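Local atomic coordinates of cell division control protein 73 (PDB entry 3V46), a protein that serves as a subunit of the yeast PAF1 complex in RNA polymerase II transcription, its C-terminal Ras-like domain promoting association of the complex with chromatin. Residues Gln34-Val42 and Arg146-Trp157. Residues are numbered along the deposited sequence; the frame is centred on the assembly and turned at random.
Sequences QFLLESKYV and RFKDVEVVRYFW
Arg-146 grips Asp-149 side-on, NE to OD2 at 2.7 Å and NH2 to OD1, while Tyr-41 CB and CD2 lie over one face of the guanidinium. The Tyr-41 ring is turned 51° from the guanidinium plane. A leucine in place of Arg-146 would probably leave the buried Asp-149 carboxylate without its counter-charge and take away the flat group that Tyr-41 CB and CD2 rest on. Tyr-41 OH itself bonds to Ile-26 O. A water bridges Ser-39 OG and Val-150 O. Val-153 CG2 sits over one face of the Phe-35 ring in a CH-pi contact, 3.7 Å from its centroid. With CG anti to the backbone N (chi1 -173°), the Phe-35 ring runs past Val-153 and its CZ reaches Val-152 CG1. Leu-36 O accepts the indole N-H of Trp-157, with NE1 3.0 Å away. The bond is nearly straight (172°) and lies in the indole plane, so the N-H edge faces the last turn of helix 32-38. Leu-36 CB rests 3.7 Å from Trp-157 CZ2, and Leu-36 CD2 meets Phe-156 CD2 at 3.6 Å. The short helix segments cross almost perpendicularly within this Ras-like fold. Phe-35 and Phe-156 both reach Phe-120 of strand 116-122, Val-152 packs on edge strand 136-141, and Trp-157 touches Ile-57 of strand 54-59.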
ATOM      1  N   GLN A  34       8.559  -9.073   2.469  1.00 20.19           N
ATOM      2  CA  GLN A  34       8.546 -10.448   1.991  1.00 22.19           C
ATOM      3  C   GLN A  34       7.577 -10.578   0.819  1.00 18.94           C
ATOM      4  O   GLN A  34       7.853 -11.251  -0.175  1.00 21.34           O
ATOM      5  CB  GLN A  34       8.122 -11.408   3.104  1.00 27.74           C
ATOM      6  CG  GLN A  34       9.092 -11.456   4.266  1.00 38.99           C
ATOM      7  CD  GLN A  34       9.237 -12.850   4.854  1.00 47.38           C
ATOM      8  OE1 GLN A  34       8.633 -13.811   4.370  1.00 50.53           O
ATOM      9  NE2 GLN A  34      10.045 -12.967   5.903  1.00 54.50           N
ATOM     10  N   PHE A  35       6.431  -9.932   0.943  1.00 18.59           N
ATOM     11  CA  PHE A  35       5.420 -10.033  -0.088  1.00 17.67           C
ATOM     12  C   PHE A  35       5.886  -9.371  -1.383  1.00 17.14           C
ATOM     13  O   PHE A  35       5.916 -10.003  -2.436  1.00 18.57           O
ATOM     14  CB  PHE A  35       4.102  -9.428   0.403  1.00 18.47           C
ATOM     15  CG  PHE A  35       2.952  -9.626  -0.541  1.00 19.41           C
ATOM     16  CD1 PHE A  35       2.476 -10.893  -0.826  1.00 23.69           C
ATOM     17  CD2 PHE A  35       2.343  -8.541  -1.123  1.00 19.97           C
ATOM     18  CE1 PHE A  35       1.408 -11.071  -1.699  1.00 23.24           C
ATOM     19  CE2 PHE A  35       1.274  -8.706  -1.985  1.00 24.37           C
ATOM     20  CZ  PHE A  35       0.807  -9.972  -2.271  1.00 26.12           C
ATOM     21  N   LEU A  36       6.260  -8.103  -1.306  1.00 16.99           N
ATOM     22  CA  LEU A  36       6.586  -7.348  -2.507  1.00 17.76           C
ATOM     23  C   LEU A  36       7.949  -7.670  -3.131  1.00 20.22           C
ATOM     24  O   LEU A  36       8.122  -7.510  -4.335  1.00 22.15           O
ATOM     25  CB  LEU A  36       6.489  -5.852  -2.235  1.00 20.03           C
ATOM     26  CG  LEU A  36       5.093  -5.341  -1.901  1.00 19.43           C
ATOM     27  CD1 LEU A  36       5.130  -3.843  -1.780  1.00 19.17           C
ATOM     28  CD2 LEU A  36       4.086  -5.763  -2.970  1.00 20.83           C
ATOM     29  N   LEU A  37       8.917  -8.100  -2.331  1.00 20.85           N
ATOM     30  CA  LEU A  37      10.238  -8.402  -2.865  1.00 23.18           C
ATOM     31  C   LEU A  37      10.425  -9.875  -3.199  1.00 26.23           C
ATOM     32  O   LEU A  37      11.114 -10.213  -4.167  1.00 30.15           O
ATOM     33  CB  LEU A  37      11.327  -7.959  -1.887  1.00 25.09           C
ATOM     34  CG  LEU A  37      11.427  -6.443  -1.712  1.00 25.44           C
ATOM     35  CD1 LEU A  37      12.592  -6.108  -0.806  1.00 28.74           C
ATOM     36  CD2 LEU A  37      11.584  -5.745  -3.061  1.00 30.16           C
ATOM     37  N   GLU A  38       9.832 -10.755  -2.400  1.00 25.74           N
ATOM     38  CA  GLU A  38      10.050 -12.180  -2.585  1.00 28.39           C
ATOM     39  C   GLU A  38       8.817 -12.893  -3.114  1.00 22.18           C
ATOM     40  O   GLU A  38       8.862 -14.093  -3.373  1.00 25.62           O
ATOM     41  CB  GLU A  38      10.480 -12.817  -1.269  1.00 35.82           C
ATOM     42  CG  GLU A  38      11.702 -12.171  -0.648  1.00 43.91           C
ATOM     43  CD  GLU A  38      12.269 -12.992   0.491  1.00 52.73           C
ATOM     44  OE1 GLU A  38      11.564 -13.170   1.509  1.00 56.16           O
ATOM     45  OE2 GLU A  38      13.414 -13.472   0.358  1.00 54.39           O
ATOM     46  N   SER A  39       7.717 -12.155  -3.257  1.00 23.33           N
ATOM     47  CA  SER A  39       6.449 -12.732  -3.683  1.00 25.49           C
ATOM     48  C   SER A  39       6.092 -13.865  -2.744  1.00 24.43           C
ATOM     49  O   SER A  39       5.574 -14.906  -3.154  1.00 29.46           O
ATOM     50  CB  SER A  39       6.524 -13.226  -5.124  1.00 28.11           C
ATOM     51  OG  SER A  39       6.903 -12.176  -5.990  1.00 31.21           O
ATOM     52  N   LYS A  40       6.367 -13.645  -1.464  1.00 26.37           N
ATOM     53  CA  LYS A  40       6.106 -14.649  -0.446  1.00 31.39           C
ATOM     54  C   LYS A  40       5.156 -14.058   0.574  1.00 28.25           C
ATOM     55  O   LYS A  40       5.509 -13.130   1.291  1.00 28.35           O
ATOM     56  CB  LYS A  40       7.410 -15.082   0.226  1.00 34.68           C
ATOM     57  CG  LYS A  40       8.325 -15.883  -0.694  1.00 45.87           C
ATOM     58  CD  LYS A  40       9.602 -16.327   0.005  1.00 51.88           C
ATOM     59  CE  LYS A  40      10.490 -17.152  -0.928  1.00 55.80           C
ATOM     60  NZ  LYS A  40      10.735 -16.476  -2.239  1.00 57.92           N
ATOM     61  N   TYR A  41       3.936 -14.581   0.612  1.00 28.44           N
ATOM     62  CA  TYR A  41       2.963 -14.146   1.601  1.00 25.52           C
ATOM     63  C   TYR A  41       3.097 -14.914   2.922  1.00 25.84           C
ATOM     64  O   TYR A  41       3.081 -16.150   2.942  1.00 27.03           O
ATOM     65  CB  TYR A  41       1.518 -14.274   1.099  1.00 24.97           C
ATOM     66  CG  TYR A  41       0.613 -13.803   2.191  1.00 21.30           C
ATOM     67  CD1 TYR A  41       0.415 -12.452   2.397  1.00 22.52           C
ATOM     68  CD2 TYR A  41       0.038 -14.698   3.086  1.00 23.85           C
ATOM     69  CE1 TYR A  41      -0.346 -11.999   3.423  1.00 21.40           C
ATOM     70  CE2 TYR A  41      -0.741 -14.248   4.128  1.00 23.05           C
ATOM     71  CZ  TYR A  41      -0.916 -12.894   4.292  1.00 22.36           C
ATOM     72  OH  TYR A  41      -1.662 -12.432   5.328  1.00 21.74           O
ATOM     73  N   VAL A  42       3.203 -14.171   4.022  1.00 22.38           N
ATOM     74  CA  VAL A  42       3.317 -14.751   5.360  1.00 24.39           C
ATOM     75  C   VAL A  42       2.402 -14.001   6.317  1.00 21.19           C
ATOM     76  O   VAL A  42       2.326 -12.786   6.263  1.00 20.54           O
ATOM     77  CB  VAL A  42       4.760 -14.623   5.892  1.00 28.48           C
ATOM     78  CG1 VAL A  42       4.873 -15.196   7.298  1.00 30.62           C
ATOM     79  CG2 VAL A  42       5.731 -15.310   4.945  1.00 33.40           C
ATOM     80  N   ARG A 146      -0.462 -20.525  -2.281  1.00 24.26           N
ATOM     81  CA  ARG A 146       0.477 -19.433  -2.490  1.00 23.71           C
ATOM     82  C   ARG A 146       0.976 -19.357  -3.936  1.00 26.83           C
ATOM     83  O   ARG A 146       1.774 -18.471  -4.263  1.00 24.38           O
ATOM     84  CB  ARG A 146       1.664 -19.603  -1.550  1.00 27.43           C
ATOM     85  CG  ARG A 146       1.289 -19.701  -0.058  1.00 25.03           C
ATOM     86  CD  ARG A 146       1.312 -18.334   0.646  1.00 26.37           C
ATOM     87  NE  ARG A 146       0.419 -17.368   0.015  1.00 24.61           N
ATOM     88  CZ  ARG A 146      -0.864 -17.196   0.318  1.00 23.99           C
ATOM     89  NH1 ARG A 146      -1.436 -17.932   1.256  1.00 23.96           N
ATOM     90  NH2 ARG A 146      -1.580 -16.296  -0.339  1.00 22.07           N
ATOM     91  N   PHE A 147       0.509 -20.262  -4.804  1.00 25.44           N
ATOM     92  CA  PHE A 147       1.018 -20.304  -6.176  1.00 25.84           C
ATOM     93  C   PHE A 147       0.594 -19.120  -7.043  1.00 25.01           C
ATOM     94  O   PHE A 147       1.194 -18.888  -8.094  1.00 30.39           O
ATOM     95  CB  PHE A 147       0.675 -21.627  -6.879  1.00 25.71           C
ATOM     96  CG  PHE A 147      -0.800 -21.900  -7.010  1.00 28.49           C
ATOM     97  CD1 PHE A 147      -1.520 -21.406  -8.086  1.00 28.32           C
ATOM     98  CD2 PHE A 147      -1.457 -22.687  -6.076  1.00 30.59           C
ATOM     99  CE1 PHE A 147      -2.873 -21.668  -8.213  1.00 29.78           C
ATOM    100  CE2 PHE A 147      -2.809 -22.955  -6.198  1.00 31.31           C
ATOM    101  CZ  PHE A 147      -3.517 -22.448  -7.269  1.00 32.82           C
ATOM    102  N   LYS A 148      -0.408 -18.356  -6.601  1.00 26.77           N
ATOM    103  CA  LYS A 148      -0.856 -17.180  -7.345  1.00 27.04           C
ATOM    104  C   LYS A 148      -0.089 -15.924  -6.926  1.00 23.70           C
ATOM    105  O   LYS A 148      -0.205 -14.881  -7.575  1.00 24.64           O
ATOM    106  CB  LYS A 148      -2.362 -16.919  -7.140  1.00 28.52           C
ATOM    107  CG  LYS A 148      -3.333 -18.025  -7.630  1.00 31.65           C
ATOM    108  CD  LYS A 148      -4.772 -17.656  -7.251  1.00 35.56           C
ATOM    109  CE  LYS A 148      -5.798 -18.712  -7.702  1.00 37.97           C
ATOM    110  NZ  LYS A 148      -7.154 -18.495  -7.103  1.00 41.54           N
ATOM    111  N   ASP A 149       0.692 -16.010  -5.851  1.00 22.25           N
ATOM    112  CA  ASP A 149       1.266 -14.799  -5.269  1.00 23.54           C
ATOM    113  C   ASP A 149       2.208 -14.095  -6.235  1.00 24.83           C
ATOM    114  O   ASP A 149       2.259 -12.868  -6.275  1.00 21.77           O
ATOM    115  CB  ASP A 149       2.030 -15.109  -3.986  1.00 25.81           C
ATOM    116  CG  ASP A 149       1.127 -15.503  -2.828  1.00 26.25           C
ATOM    117  OD1 ASP A 149      -0.119 -15.475  -2.949  1.00 29.06           O
ATOM    118  OD2 ASP A 149       1.693 -15.837  -1.779  1.00 29.18           O
ATOM    119  N   VAL A 150       2.979 -14.864  -6.995  1.00 23.81           N
ATOM    120  CA  VAL A 150       3.920 -14.270  -7.936  1.00 25.73           C
ATOM    121  C   VAL A 150       3.199 -13.333  -8.896  1.00 25.05           C
ATOM    122  O   VAL A 150       3.677 -12.227  -9.183  1.00 23.41           O
ATOM    123  CB  VAL A 150       4.695 -15.350  -8.721  1.00 27.51           C
ATOM    124  CG1 VAL A 150       5.252 -14.772 -10.011  1.00 32.79           C
ATOM    125  CG2 VAL A 150       5.811 -15.909  -7.859  1.00 32.62           C
ATOM    126  N   GLU A 151       2.047 -13.769  -9.387  1.00 26.08           N
ATOM    127  CA  GLU A 151       1.288 -12.988 -10.351  1.00 25.69           C
ATOM    128  C   GLU A 151       0.606 -11.804  -9.679  1.00 25.04           C
ATOM    129  O   GLU A 151       0.550 -10.717 -10.250  1.00 23.66           O
ATOM    130  CB  GLU A 151       0.253 -13.866 -11.068  1.00 31.12           C
ATOM    131  CG  GLU A 151      -0.765 -13.093 -11.904  1.00 39.51           C
ATOM    132  CD  GLU A 151      -0.175 -12.481 -13.164  1.00 51.01           C
ATOM    133  OE1 GLU A 151       0.982 -12.808 -13.512  1.00 52.93           O
ATOM    134  OE2 GLU A 151      -0.879 -11.671 -13.812  1.00 55.40           O
ATOM    135  N   VAL A 152       0.105 -12.006  -8.463  1.00 21.58           N
ATOM    136  CA  VAL A 152      -0.514 -10.909  -7.721  1.00 20.07           C
ATOM    137  C   VAL A 152       0.514  -9.803  -7.504  1.00 19.61           C
ATOM    138  O   VAL A 152       0.229  -8.628  -7.701  1.00 18.48           O
ATOM    139  CB  VAL A 152      -1.088 -11.366  -6.368  1.00 20.20           C
ATOM    140  CG1 VAL A 152      -1.524 -10.168  -5.536  1.00 22.44           C
ATOM    141  CG2 VAL A 152      -2.262 -12.291  -6.580  1.00 26.23           C
ATOM    142  N   VAL A 153       1.724 -10.180  -7.123  1.00 19.05           N
ATOM    143  CA  VAL A 153       2.755  -9.187  -6.864  1.00 17.26           C
ATOM    144  C   VAL A 153       3.214  -8.494  -8.145  1.00 19.38           C
ATOM    145  O   VAL A 153       3.428  -7.282  -8.145  1.00 18.39           O
ATOM    146  CB  VAL A 153       3.934  -9.806  -6.089  1.00 18.33           C
ATOM    147  CG1 VAL A 153       5.075  -8.827  -5.952  1.00 19.97           C
ATOM    148  CG2 VAL A 153       3.445 -10.268  -4.717  1.00 17.83           C
ATOM    149  N   ARG A 154       3.343  -9.248  -9.235  1.00 19.03           N
ATOM    150  CA  ARG A 154       3.725  -8.661 -10.510  1.00 20.53           C
ATOM    151  C   ARG A 154       2.668  -7.643 -10.911  1.00 19.73           C
ATOM    152  O   ARG A 154       2.981  -6.529 -11.343  1.00 21.86           O
ATOM    153  CB  ARG A 154       3.871  -9.737 -11.596  1.00 23.65           C
ATOM    154  CG  ARG A 154       4.168  -9.173 -12.964  1.00 30.90           C
ATOM    155  CD  ARG A 154       4.262 -10.268 -14.029  1.00 37.44           C
ATOM    156  NE  ARG A 154       5.336 -11.223 -13.751  1.00 45.45           N
ATOM    157  CZ  ARG A 154       5.150 -12.489 -13.379  1.00 49.72           C
ATOM    158  NH1 ARG A 154       3.924 -12.986 -13.241  1.00 50.23           N
ATOM    159  NH2 ARG A 154       6.200 -13.268 -13.153  1.00 50.27           N
ATOM    160  N   TYR A 155       1.412  -8.019 -10.740  1.00 23.29           N
ATOM    161  CA  TYR A 155       0.317  -7.127 -11.082  1.00 22.58           C
ATOM    162  C   TYR A 155       0.308  -5.897 -10.186  1.00 20.56           C
ATOM    163  O   TYR A 155       0.041  -4.785 -10.638  1.00 20.16           O
ATOM    164  CB  TYR A 155      -1.023  -7.845 -10.979  1.00 26.81           C
ATOM    165  CG  TYR A 155      -2.152  -6.874 -11.165  1.00 37.62           C
ATOM    166  CD1 TYR A 155      -2.510  -6.426 -12.424  1.00 44.29           C
ATOM    167  CD2 TYR A 155      -2.812  -6.349 -10.074  1.00 38.80           C
ATOM    168  CE1 TYR A 155      -3.524  -5.508 -12.587  1.00 46.20           C
ATOM    169  CE2 TYR A 155      -3.815  -5.438 -10.222  1.00 43.37           C
ATOM    170  CZ  TYR A 155      -4.174  -5.015 -11.481  1.00 46.02           C
ATOM    171  OH  TYR A 155      -5.188  -4.090 -11.630  1.00 49.13           O
ATOM    172  N   PHE A 156       0.611  -6.079  -8.908  1.00 18.46           N
ATOM    173  CA  PHE A 156       0.640  -4.941  -8.012  1.00 17.35           C
ATOM    174  C   PHE A 156       1.693  -3.950  -8.465  1.00 16.92           C
ATOM    175  O   PHE A 156       1.435  -2.755  -8.544  1.00 17.06           O
ATOM    176  CB  PHE A 156       0.926  -5.334  -6.569  1.00 18.22           C
ATOM    177  CG  PHE A 156       1.170  -4.148  -5.697  1.00 17.67           C
ATOM    178  CD1 PHE A 156       0.098  -3.441  -5.173  1.00 18.28           C
ATOM    179  CD2 PHE A 156       2.463  -3.690  -5.450  1.00 18.31           C
ATOM    180  CE1 PHE A 156       0.294  -2.326  -4.407  1.00 18.93           C
ATOM    181  CE2 PHE A 156       2.668  -2.566  -4.667  1.00 17.53           C
ATOM    182  CZ  PHE A 156       1.576  -1.884  -4.140  1.00 18.91           C
ATOM    183  N   TRP A 157       2.898  -4.436  -8.743  1.00 17.31           N
ATOM    184  CA  TRP A 157       3.955  -3.528  -9.154  1.00 17.11           C
ATOM    185  C   TRP A 157       3.627  -2.838 -10.467  1.00 17.69           C
ATOM    186  O   TRP A 157       3.967  -1.670 -10.642  1.00 19.19           O
ATOM    187  CB  TRP A 157       5.295  -4.253  -9.252  1.00 16.96           C
ATOM    188  CG  TRP A 157       5.983  -4.492  -7.946  1.00 18.15           C
ATOM    189  CD1 TRP A 157       6.336  -5.697  -7.424  1.00 18.97           C
ATOM    190  CD2 TRP A 157       6.434  -3.504  -7.012  1.00 17.66           C
ATOM    191  NE1 TRP A 157       6.990  -5.525  -6.230  1.00 20.78           N
ATOM    192  CE2 TRP A 157       7.068  -4.187  -5.958  1.00 19.43           C
ATOM    193  CE3 TRP A 157       6.385  -2.109  -6.977  1.00 20.47           C
ATOM    194  CZ2 TRP A 157       7.630  -3.523  -4.870  1.00 21.00           C
ATOM    195  CZ3 TRP A 157       6.947  -1.452  -5.898  1.00 22.37           C
ATOM    196  CH2 TRP A 157       7.566  -2.158  -4.862  1.00 23.63           C
TER
HETATM  197  O   HOH W   1       6.189 -11.448  -8.644  1.00 25.87           O